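Serine protease inhibitor 1 (Coprinopsis cinerea, PDB 3VWC) probably inhibits serine endopeptidases, as a beta-trefoil protein of the peptidase inhibitor I66 family. Local coordinates at residues A[16-21]-A[31-36]; A[109-114]-A[121-126]. All blocks are in the same frame, centred on the assembly; numbering follows the deposited sequence. Where two conformers were deposited one is given.

Interaction 1 (A[16-21]-A[31-36]); sequences LHVGRP and KRIRVL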
# COMPACT_ATOMS: atom_id res chain seq x y z
N LEU A 16 3.84 11.67 0.60
CA LEU A 16 4.47 11.04 1.79
C LEU A 16 4.70 9.54 1.57
O LEU A 16 3.94 8.87 0.85
CB LEU A 16 3.61 11.26 3.02
CG LEU A 16 3.50 12.74 3.44
CD1 LEU A 16 2.59 12.94 4.63
CD2 LEU A 16 4.90 13.36 3.64
N HIS A 17 5.80 9.03 2.08
CA HIS A 17 6.05 7.60 2.06
C HIS A 17 4.98 6.89 2.84
O HIS A 17 4.46 7.41 3.84
CB HIS A 17 7.43 7.27 2.65
CG HIS A 17 8.57 7.66 1.75
ND1 HIS A 17 9.45 6.73 1.22
CD2 HIS A 17 8.92 8.85 1.22
CE1 HIS A 17 10.32 7.36 0.46
NE2 HIS A 17 10.01 8.64 0.43
N VAL A 18 4.68 5.68 2.42
CA VAL A 18 3.82 4.75 3.11
C VAL A 18 4.65 3.62 3.75
O VAL A 18 5.59 3.11 3.12
CB VAL A 18 2.86 4.17 2.04
CG1 VAL A 18 1.97 3.09 2.61
CG2 VAL A 18 2.06 5.32 1.42
N GLY A 19 4.37 3.26 5.00
CA GLY A 19 5.09 2.14 5.60
C GLY A 19 4.98 2.21 7.11
O GLY A 19 3.91 2.54 7.65
N ARG A 20 6.06 1.86 7.81
CA ARG A 20 6.03 1.71 9.25
C ARG A 20 7.02 2.68 9.86
O ARG A 20 8.12 2.86 9.34
CB ARG A 20 6.30 0.25 9.62
CG ARG A 20 5.15 -0.69 9.30
CD ARG A 20 5.57 -2.18 9.27
NE ARG A 20 5.94 -2.64 10.62
CZ ARG A 20 6.45 -3.84 10.88
NH1 ARG A 20 6.69 -4.72 9.91
NH2 ARG A 20 6.76 -4.16 12.14
N PRO A 21 6.64 3.28 11.01
CA PRO A 21 7.51 4.28 11.64
C PRO A 21 8.65 3.63 12.43
O PRO A 21 8.67 2.41 12.56
CB PRO A 21 6.55 4.97 12.62
CG PRO A 21 5.61 3.92 13.02
CD PRO A 21 5.37 3.12 11.72
N LYS A 31 0.68 -4.59 12.78
CA LYS A 31 1.20 -3.24 12.88
C LYS A 31 0.58 -2.37 11.80
O LYS A 31 0.51 -2.80 10.62
CB LYS A 31 2.72 -3.22 12.76
CG LYS A 31 3.44 -4.00 13.90
CD LYS A 31 3.35 -3.19 15.20
CE LYS A 31 3.94 -4.03 16.37
NZ LYS A 31 2.93 -4.97 16.99
N ARG A 32 0.24 -1.13 12.13
CA ARG A 32 -0.42 -0.26 11.14
C ARG A 32 0.55 0.15 10.05
O ARG A 32 1.70 0.55 10.32
CB ARG A 32 -0.97 1.00 11.80
CG ARG A 32 -2.25 0.79 12.60
CD ARG A 32 -2.66 2.13 13.27
NE ARG A 32 -3.74 1.93 14.24
CZ ARG A 32 -4.57 2.87 14.70
NH1 ARG A 32 -4.54 4.15 14.24
NH2 ARG A 32 -5.50 2.50 15.55
N ILE A 33 0.04 0.10 8.82
CA ILE A 33 0.72 0.75 7.72
C ILE A 33 0.22 2.16 7.60
O ILE A 33 -0.97 2.40 7.66
CB ILE A 33 0.53 -0.02 6.38
CG1 ILE A 33 1.12 -1.46 6.45
CG2 ILE A 33 1.19 0.78 5.24
CD1 ILE A 33 2.56 -1.52 6.83
N ARG A 34 1.15 3.10 7.59
CA ARG A 34 0.79 4.52 7.75
C ARG A 34 1.34 5.41 6.62
O ARG A 34 2.32 5.06 5.95
CB ARG A 34 1.27 5.06 9.09
CG ARG A 34 0.98 4.18 10.30
CD ARG A 34 1.80 4.71 11.50
NE ARG A 34 1.65 3.84 12.66
CZ ARG A 34 0.80 4.07 13.64
NH1 ARG A 34 -0.06 5.09 13.57
NH2 ARG A 34 0.78 3.27 14.71
N VAL A 35 0.79 6.62 6.50
CA VAL A 35 1.56 7.66 5.83
C VAL A 35 2.57 8.25 6.81
O VAL A 35 2.24 8.46 7.98
CB VAL A 35 0.69 8.75 5.19
CG1 VAL A 35 0.11 8.26 3.82
CG2 VAL A 35 -0.37 9.24 6.13
N LEU A 36 3.80 8.40 6.36
CA LEU A 36 4.93 8.69 7.29
C LEU A 36 5.39 10.14 7.18
O LEU A 36 5.48 10.66 6.09
CB LEU A 36 6.11 7.76 6.97
CG LEU A 36 5.74 6.27 7.14
CD1 LEU A 36 6.85 5.34 6.66
CD2 LEU A 36 5.42 5.94 8.61
O HOH W 1 7.38 10.41 3.96
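Val18 and Gly19 pair with Val35 and Arg34 in a short antiparallel beta hairpin, a largely buried contact within the beta-trefoil. Gly19 and Arg34 are the hydrogen-bonded pair: Gly19 N donates to Arg34 O over 2.9 Å, and Arg34 N returns a bond to Gly19 O. Leu36 N adds a third bond to His17 O, arriving nearly in line with the carbonyl (C=O...N 168°). Between them, Val18 and Val35 form a non-hydrogen-bonded pair, and Val18 CA makes a CA-H...O contact of 3.2 Å with Arg34 O. Just past the last bond a water accepts from His17 N and lies within bonding distance of Leu36 O.

Leu36 makes the largest side-chain contribution. Its CG sits beside its own backbone N (chi1 -61°), and the two methyls lie against the backbone of 16-21, Leu36 CD1 3.6 Å from Gly19 N and CD2 3.8 Å from Pro21 N. Gly19 adopts backbone angles at which a CB would press on the carbonyl O of Val18. Pro21 crosses Arg34 at about a right angle, its CD 3.9 Å from Arg34 NE, while Arg34 NH1 bonds to Leu117 O. Arg20 rests its CG 3.7 Å from Ile33 CD1; a bend at chi3 (68°) sets the direction of its NE, and NH2 ends up near Lys31 CG. Its guanidinium is held by a salt bridge to Glu24 and a bond to Cys59 O.

Strand 18-19 lies at one end of the strand order of the large sheet, and strand 31-35 separates it from strand 70-73. Ile33, where strand 31-35 is interrupted, bonds through its backbone to Leu71 on that next strand and also to Val120, while Val18 makes a backbone hydrogen bond with Val9 on strand 5-11.

Interaction 2 (A[109-114]-A[121-126]); sequences VVPADA and EVRPLI
Val109 sets one methyl, CG1, squarely over the flat guanidinium of Arg123, 3.8 Å from Arg123 CZ and above the centre of the group. The two side chains cross at about a right angle, with CG1 anti to the backbone N (chi1 177°). Pro111 CG comes to the same guanidinium from another direction, at its edge and near its plane, 3.9 Å from Arg123 NH2.

Glu121 also stands at that edge, its CD in the guanidinium plane. Arg123 grips it side-on with NE and NH2, both donating to the single atom OE1, in a salt bridge of 2.7 Å from Arg123 NH2 to Glu121 OE1. The two bonds use OE1 differently: NE meets it almost in line with its C-O bond, NH2 on the syn side and tilted 30° from the carboxylate plane. This double hold should limit rotation of the guanidinium beneath the valine methyl. The other carboxylate oxygen, Glu121 OE2, lies 3.5 Å from Pro111 CG, with the proline ring crossing the glutamate chain at about a right angle.

Beneath these side chains is a two-stranded antiparallel ribbon of the beta-trefoil, strands 107-109 and 121-123. Val109 and Glu121 are a hydrogen-bonded pair of it: Glu121 N donates to Val109 O and Val109 N to Glu121 O. Beyond Val109, segment 109-114 leaves the ribbon, and a type I turn runs from Pro111 to Ala114, closed by Ala114 N to Pro111 O at 2.9 Å.

The second methyl of Val109, CG2, packs 3.7 Å from Leu125 CD2, the two side chains lying alongside and pointing opposite ways. Leu125 also touches Thr98 and Val100 of strand 96-101.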
# COMPACT_ATOMS: atom_id res chain seq x y z
N VAL A 109 -6.31 2.91 0.18
CA VAL A 109 -6.82 4.28 0.10
C VAL A 109 -6.19 5.15 1.21
O VAL A 109 -6.15 4.79 2.41
CB VAL A 109 -8.36 4.34 0.28
CG1 VAL A 109 -8.87 5.78 0.27
CG2 VAL A 109 -9.05 3.53 -0.83
N VAL A 110 -5.57 6.27 0.81
CA VAL A 110 -5.11 7.28 1.79
C VAL A 110 -6.11 8.44 1.67
O VAL A 110 -6.21 9.06 0.60
CB VAL A 110 -3.69 7.77 1.42
CG1 VAL A 110 -3.28 9.02 2.30
CG2 VAL A 110 -2.72 6.65 1.67
N PRO A 111 -6.90 8.70 2.73
CA PRO A 111 -7.87 9.82 2.61
C PRO A 111 -7.19 11.15 2.28
O PRO A 111 -6.04 11.42 2.70
CB PRO A 111 -8.52 9.90 4.00
CG PRO A 111 -8.27 8.55 4.64
CD PRO A 111 -6.97 8.04 4.07
N ALA A 112 -7.94 12.02 1.62
CA ALA A 112 -7.31 13.27 1.13
C ALA A 112 -6.87 14.14 2.25
O ALA A 112 -5.87 14.89 2.13
CB ALA A 112 -8.23 14.00 0.17
N ASP A 113 -7.55 14.02 3.38
CA ASP A 113 -7.20 14.80 4.58
C ASP A 113 -6.27 14.04 5.56
O ASP A 113 -6.21 14.38 6.76
CB ASP A 113 -8.48 15.30 5.28
CG ASP A 113 -9.25 14.20 5.97
OD1 ASP A 113 -10.02 14.50 6.90
OD2 ASP A 113 -9.14 13.05 5.52
N ALA A 114 -5.66 12.92 5.11
CA ALA A 114 -4.88 12.12 6.02
C ALA A 114 -3.79 12.97 6.69
O ALA A 114 -3.18 13.85 6.07
CB ALA A 114 -4.21 10.96 5.26
N GLU A 121 -6.05 2.92 4.55
CA GLU A 121 -7.35 2.25 4.56
C GLU A 121 -7.39 1.21 3.43
O GLU A 121 -6.61 1.29 2.50
CB GLU A 121 -8.50 3.26 4.44
CG GLU A 121 -8.39 4.23 5.62
CD GLU A 121 -9.52 5.23 5.73
OE1 GLU A 121 -10.37 5.31 4.82
OE2 GLU A 121 -9.52 5.98 6.74
N VAL A 122 -8.32 0.26 3.54
CA VAL A 122 -8.60 -0.68 2.47
C VAL A 122 -10.07 -0.74 2.21
O VAL A 122 -10.85 -1.14 3.06
CB VAL A 122 -8.06 -2.08 2.80
CG1 VAL A 122 -8.25 -3.02 1.62
CG2 VAL A 122 -6.58 -2.04 3.23
N ARG A 123 -10.48 -0.27 1.03
CA ARG A 123 -11.91 0.00 0.72
C ARG A 123 -12.18 -0.32 -0.74
O ARG A 123 -11.28 -0.22 -1.56
CB ARG A 123 -12.19 1.52 0.82
CG ARG A 123 -11.93 2.23 2.12
CD ARG A 123 -12.63 3.59 2.03
NE ARG A 123 -11.90 4.68 2.65
CZ ARG A 123 -12.07 5.97 2.33
NH1 ARG A 123 -12.94 6.32 1.40
NH2 ARG A 123 -11.40 6.92 2.98
N PRO A 124 -13.46 -0.50 -1.12
CA PRO A 124 -13.71 -0.57 -2.57
C PRO A 124 -13.19 0.68 -3.27
O PRO A 124 -13.48 1.79 -2.82
CB PRO A 124 -15.25 -0.59 -2.67
CG PRO A 124 -15.75 -0.93 -1.33
CD PRO A 124 -14.69 -0.60 -0.31
N LEU A 125 -12.50 0.52 -4.40
CA LEU A 125 -12.01 1.71 -5.12
C LEU A 125 -13.10 2.32 -5.96
O LEU A 125 -13.94 1.60 -6.56
CB LEU A 125 -10.83 1.37 -6.01
CG LEU A 125 -9.57 0.84 -5.30
CD1 LEU A 125 -8.41 0.90 -6.26
CD2 LEU A 125 -9.28 1.73 -4.03
N ILE A 126 -13.04 3.64 -6.06
CA ILE A 126 -13.92 4.37 -6.98
C ILE A 126 -13.09 5.04 -8.06
O ILE A 126 -11.88 5.26 -7.89
CB ILE A 126 -14.79 5.40 -6.27
CG1 ILE A 126 -13.96 6.50 -5.59
CG2 ILE A 126 -15.72 4.67 -5.23
CD1 ILE A 126 -14.84 7.61 -4.96

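In the fold
Interaction 1 is mostly buried and belongs to the large antiparallel sheet, whereas interaction 2 lies at the surface on a short two-stranded ribbon. Both pair antiparallel segments through backbone bonds, but their side chains differ: in interaction 1 a leucine lies against the opposing backbone and aliphatic parts of arginines join the packing, their charged ends drawn to partners beyond it, while interaction 2 keeps an arginine-glutamate salt bridge within its own strand and lays a valine methyl over the arginine's guanidinium. Both segments of interaction 1 precede those of interaction 2 in sequence, and the centres are 14 Å apart. They touch nonetheless: Val35 CG1 packs 3.8 Å from Val110 CG1, and Val35 also meets Ala114, joining hairpin and turn.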